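Long-range contact in myosin light chain 1 (Saccharomyces cerevisiae, PDB 1M45), which serves as a light chain for class II and class V myosins by binding their IQ motifs, and recruits IQG1 to the bud neck during cytokinesis: residues 101-109 and 118-126. Numbering follows the deposited sequence.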
ATOM      1  N   SER A 101      -1.665  17.236  12.113  1.00 17.50           N
ATOM      2  CA  SER A 101      -1.098  18.180  11.161  1.00 17.49           C
ATOM      3  C   SER A 101      -0.466  17.398  10.017  1.00 17.08           C
ATOM      4  O   SER A 101       0.014  16.258  10.219  1.00 16.41           O
ATOM      5  CB  SER A 101      -0.066  19.091  11.808  1.00 17.75           C
ATOM      6  OG  SER A 101       1.075  18.352  12.194  1.00 17.30           O
ATOM      7  N   VAL A 102      -0.496  17.996   8.826  1.00 16.24           N
ATOM      8  CA  VAL A 102       0.122  17.355   7.663  1.00 16.00           C
ATOM      9  C   VAL A 102       1.612  17.128   7.917  1.00 15.99           C
ATOM     10  O   VAL A 102       2.183  16.121   7.480  1.00 15.54           O
ATOM     11  CB  VAL A 102      -0.173  18.112   6.359  1.00 18.08           C
ATOM     12  CG1 VAL A 102       0.418  19.508   6.374  1.00 17.05           C
ATOM     13  CG2 VAL A 102       0.378  17.334   5.181  1.00 16.60           C
ATOM     14  N   GLY A 103       2.241  18.060   8.636  1.00 15.38           N
ATOM     15  CA  GLY A 103       3.646  17.878   8.987  1.00 15.83           C
ATOM     16  C   GLY A 103       3.871  16.677   9.904  1.00 14.89           C
ATOM     17  O   GLY A 103       4.833  15.930   9.720  1.00 15.56           O
ATOM     18  N   ASP A 104       3.006  16.495  10.903  1.00 15.84           N
ATOM     19  CA  ASP A 104       3.135  15.331  11.780  1.00 15.92           C
ATOM     20  C   ASP A 104       2.856  14.033  11.016  1.00 15.63           C
ATOM     21  O   ASP A 104       3.433  12.980  11.337  1.00 15.99           O
ATOM     22  CB  ASP A 104       2.208  15.416  12.967  1.00 17.38           C
ATOM     23  CG  ASP A 104       2.698  16.388  14.017  1.00 18.82           C
ATOM     24  OD1 ASP A 104       3.901  16.727  14.028  1.00 24.06           O
ATOM     25  OD2 ASP A 104       1.950  16.793  14.898  1.00 21.49           O
ATOM     26  N   LEU A 105       1.956  14.102  10.026  1.00 15.69           N
ATOM     27  CA  LEU A 105       1.659  12.890   9.264  1.00 15.41           C
ATOM     28  C   LEU A 105       2.883  12.507   8.464  1.00 15.69           C
ATOM     29  O   LEU A 105       3.273  11.317   8.388  1.00 15.24           O
ATOM     30  CB  LEU A 105       0.423  13.070   8.386  1.00 15.97           C
ATOM     31  CG  LEU A 105       0.089  11.882   7.465  1.00 15.98           C
ATOM     32  CD1 LEU A 105      -0.065  10.612   8.299  1.00 18.21           C
ATOM     33  CD2 LEU A 105      -1.261  12.179   6.719  1.00 20.87           C
ATOM     34  N   ARG A 106       3.502  13.511   7.842  1.00 15.97           N
ATOM     35  CA  ARG A 106       4.744  13.220   7.112  1.00 14.79           C
ATOM     36  C   ARG A 106       5.808  12.649   8.035  1.00 14.06           C
ATOM     37  O   ARG A 106       6.545  11.702   7.657  1.00 15.46           O
ATOM     38  CB  ARG A 106       5.249  14.458   6.383  1.00 14.42           C
ATOM     39  CG  ARG A 106       6.470  14.190   5.535  1.00 14.52           C
ATOM     40  CD  ARG A 106       6.813  15.371   4.635  1.00 16.56           C
ATOM     41  NE  ARG A 106       5.767  15.512   3.612  1.00 15.75           N
ATOM     42  CZ  ARG A 106       5.847  15.033   2.381  1.00 13.61           C
ATOM     43  NH1 ARG A 106       6.916  14.361   1.968  1.00 14.60           N
ATOM     44  NH2 ARG A 106       4.818  15.187   1.551  1.00 15.48           N
ATOM     45  N   TYR A 107       5.935  13.242   9.231  1.00 14.16           N
ATOM     46  CA  TYR A 107       6.851  12.748  10.233  1.00 14.58           C
ATOM     47  C   TYR A 107       6.610  11.280  10.567  1.00 14.52           C
ATOM     48  O   TYR A 107       7.548  10.474  10.570  1.00 14.53           O
ATOM     49  CB  TYR A 107       6.756  13.604  11.482  1.00 13.87           C
ATOM     50  CG  TYR A 107       7.570  13.091  12.668  1.00 16.06           C
ATOM     51  CD1 TYR A 107       8.881  13.503  12.863  1.00 19.73           C
ATOM     52  CD2 TYR A 107       7.000  12.244  13.605  1.00 19.28           C
ATOM     53  CE1 TYR A 107       9.619  13.045  13.981  1.00 18.62           C
ATOM     54  CE2 TYR A 107       7.722  11.776  14.709  1.00 20.23           C
ATOM     55  CZ  TYR A 107       9.003  12.190  14.876  1.00 17.85           C
ATOM     56  OH  TYR A 107       9.690  11.755  15.955  1.00 19.21           O
ATOM     57  N   MET A 108       5.351  10.940  10.830  0.50 14.06           N
ATOM     58  CA  MET A 108       4.979   9.568  11.144  0.50 14.34           C
ATOM     59  C   MET A 108       5.391   8.609  10.037  0.50 14.16           C
ATOM     60  O   MET A 108       5.974   7.565  10.301  0.50 14.74           O
ATOM     61  CB  MET A 108       3.465   9.439  11.353  0.50 14.15           C
ATOM     62  CG  MET A 108       2.886  10.182  12.571  0.50 12.03           C
ATOM     63  SD  MET A 108       1.065  10.078  12.535  0.50 15.51           S
ATOM     64  CE  MET A 108       0.810   8.365  12.953  0.50 18.03           C
ATOM     65  N   LEU A 109       5.067   8.965   8.798  1.00 13.64           N
ATOM     66  CA  LEU A 109       5.280   8.086   7.677  1.00 12.89           C
ATOM     67  C   LEU A 109       6.703   7.976   7.145  1.00 13.47           C
ATOM     68  O   LEU A 109       7.070   6.929   6.655  1.00 14.14           O
ATOM     69  CB  LEU A 109       4.339   8.455   6.525  1.00 12.17           C
ATOM     70  CG  LEU A 109       2.867   8.373   6.954  1.00 15.03           C
ATOM     71  CD1 LEU A 109       2.036   8.731   5.762  1.00 15.32           C
ATOM     72  CD2 LEU A 109       2.496   6.943   7.412  1.00 12.64           C
ATOM     73  N   ASP A 118       9.880  10.689   0.984  1.00 13.95           N
ATOM     74  CA  ASP A 118       9.121  11.935   0.864  1.00 13.98           C
ATOM     75  C   ASP A 118       8.287  11.916  -0.432  1.00 13.61           C
ATOM     76  O   ASP A 118       7.162  12.419  -0.454  1.00 13.96           O
ATOM     77  CB  ASP A 118      10.055  13.143   0.917  1.00 14.38           C
ATOM     78  CG  ASP A 118      10.462  13.478   2.324  1.00 17.78           C
ATOM     79  OD1 ASP A 118       9.583  13.689   3.181  1.00 15.44           O
ATOM     80  OD2 ASP A 118      11.655  13.563   2.669  1.00 22.38           O
ATOM     81  N   ALA A 119       8.822  11.350  -1.499  1.00 13.81           N
ATOM     82  CA  ALA A 119       8.041  11.181  -2.739  1.00 14.97           C
ATOM     83  C   ALA A 119       6.810  10.328  -2.545  1.00 14.32           C
ATOM     84  O   ALA A 119       5.724  10.667  -3.078  1.00 14.97           O
ATOM     85  CB  ALA A 119       8.905  10.599  -3.863  1.00 14.46           C
ATOM     86  N   GLU A 120       6.937   9.212  -1.833  1.00 13.67           N
ATOM     87  CA  GLU A 120       5.755   8.371  -1.584  1.00 12.91           C
ATOM     88  C   GLU A 120       4.686   9.140  -0.808  1.00 12.69           C
ATOM     89  O   GLU A 120       3.501   9.016  -1.072  1.00 13.54           O
ATOM     90  CB  GLU A 120       6.146   7.114  -0.807  1.00 13.04           C
ATOM     91  CG  GLU A 120       6.849   6.090  -1.697  1.00 16.35           C
ATOM     92  CD  GLU A 120       7.378   4.902  -0.896  1.00 19.88           C
ATOM     93  OE1 GLU A 120       8.084   5.089   0.123  1.00 16.34           O
ATOM     94  OE2 GLU A 120       7.051   3.748  -1.256  1.00 21.40           O
ATOM     95  N   VAL A 121       5.124   9.941   0.175  1.00 12.14           N
ATOM     96  CA  VAL A 121       4.182  10.723   0.936  1.00 12.94           C
ATOM     97  C   VAL A 121       3.553  11.832   0.069  1.00 11.93           C
ATOM     98  O   VAL A 121       2.359  12.092   0.197  1.00 12.62           O
ATOM     99  CB  VAL A 121       4.794  11.241   2.246  1.00 12.46           C
ATOM    100  CG1 VAL A 121       3.762  12.102   3.003  1.00 12.68           C
ATOM    101  CG2 VAL A 121       5.209  10.041   3.110  1.00 14.41           C
ATOM    102  N   ASP A 122       4.349  12.447  -0.809  1.00 12.69           N
ATOM    103  CA  ASP A 122       3.754  13.416  -1.756  1.00 13.91           C
ATOM    104  C   ASP A 122       2.653  12.739  -2.572  1.00 14.38           C
ATOM    105  O   ASP A 122       1.556  13.275  -2.718  1.00 15.50           O
ATOM    106  CB  ASP A 122       4.771  13.986  -2.757  1.00 13.73           C
ATOM    107  CG  ASP A 122       5.864  14.825  -2.123  1.00 17.32           C
ATOM    108  OD1 ASP A 122       5.683  15.327  -1.007  1.00 18.25           O
ATOM    109  OD2 ASP A 122       6.962  15.010  -2.714  1.00 19.46           O
ATOM    110  N   GLU A 123       2.950  11.543  -3.103  1.00 15.64           N
ATOM    111  CA  GLU A 123       1.964  10.851  -3.920  1.00 16.02           C
ATOM    112  C   GLU A 123       0.716  10.498  -3.110  1.00 15.87           C
ATOM    113  O   GLU A 123      -0.415  10.696  -3.573  1.00 15.67           O
ATOM    114  CB  GLU A 123       2.553   9.599  -4.608  1.00 18.27           C
ATOM    115  CG  GLU A 123       1.721   9.129  -5.828  1.00 20.64           C
ATOM    116  CD  GLU A 123       2.452   8.088  -6.671  1.00 21.82           C
ATOM    117  OE1 GLU A 123       3.623   7.779  -6.331  1.00 26.23           O
ATOM    118  OE2 GLU A 123       1.896   7.580  -7.667  1.00 17.36           O
ATOM    119  N   LEU A 124       0.918  10.002  -1.905  1.00 14.43           N
ATOM    120  CA  LEU A 124      -0.187   9.670  -1.031  1.00 15.69           C
ATOM    121  C   LEU A 124      -1.120  10.856  -0.766  1.00 17.11           C
ATOM    122  O   LEU A 124      -2.349  10.698  -0.788  1.00 16.97           O
ATOM    123  CB  LEU A 124       0.334   9.230   0.343  1.00 15.68           C
ATOM    124  CG  LEU A 124      -0.658   9.119   1.496  1.00 14.47           C
ATOM    125  CD1 LEU A 124      -1.641   7.957   1.267  1.00 14.76           C
ATOM    126  CD2 LEU A 124       0.125   8.885   2.777  1.00 15.08           C
ATOM    127  N   LEU A 125      -0.524  12.016  -0.492  1.00 17.51           N
ATOM    128  CA  LEU A 125      -1.312  13.191  -0.061  1.00 18.74           C
ATOM    129  C   LEU A 125      -1.961  13.983  -1.171  1.00 19.79           C
ATOM    130  O   LEU A 125      -2.774  14.889  -0.904  1.00 18.33           O
ATOM    131  CB  LEU A 125      -0.452  14.121   0.782  1.00 19.66           C
ATOM    132  CG  LEU A 125       0.044  13.513   2.082  1.00 22.04           C
ATOM    133  CD1 LEU A 125       0.935  14.502   2.828  1.00 23.44           C
ATOM    134  CD2 LEU A 125      -1.156  13.055   2.980  1.00 21.40           C
ATOM    135  N   LYS A 126      -1.637  13.634  -2.409  1.00 20.90           N
ATOM    136  CA  LYS A 126      -2.164  14.367  -3.550  1.00 23.72           C
ATOM    137  C   LYS A 126      -3.639  14.705  -3.498  1.00 24.30           C
ATOM    138  O   LYS A 126      -4.025  15.827  -3.827  1.00 25.04           O
ATOM    139  CB  LYS A 126      -1.867  13.618  -4.845  1.00 23.86           C
ATOM    140  CG  LYS A 126      -0.690  14.189  -5.604  1.00 30.23           C
ATOM    141  CD  LYS A 126      -1.080  15.515  -6.258  1.00 36.15           C
ATOM    142  CE  LYS A 126       0.027  16.109  -7.119  1.00 40.70           C
ATOM    143  NZ  LYS A 126       0.522  15.160  -8.164  1.00 43.64           N
TER
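Arg106 lies across from Val121 where helices 102-109 and 118-125 pack, their axes 10.2 Å apart at closest approach and their directions 132° apart, and its side chain enters a hole lined by Asp118, Val121, Asp122 and Leu125. With CG anti to the backbone N (chi1 -176°) and a bend at chi3, the chain carries its guanidinium over Val121 CG1, which covers one face. Two charges grip the group from its edge. Arg106 NH1 meets the anti side of Asp118 OD1 at 3.0 Å, in the guanidinium plane. Arg106 NH2 reaches Asp122 OD1 at 2.7 Å, nearly along the C-O axis but tilted 28° from that plane. Arg106 NH1 also donates a hydrogen bond to Asp118 O, which accepts from Asp122 N of its own helix as well. A leucine in place of Arg106 would probably leave both carboxylates without their cation and Asp118 O without its second donor. Beside this network runs an apolar seam, Leu125 CD1 against Val102 CG2 (3.7 Å) and Leu109 CD1 across Leu124 CD2 (3.5 Å), continued by the bound IQ peptide, whose apolar and aromatic side chains pack on Leu109 and Leu124. The pairing illustrates how, in an EF-hand pair, the exiting helix of one hand meets the entering helix of the next.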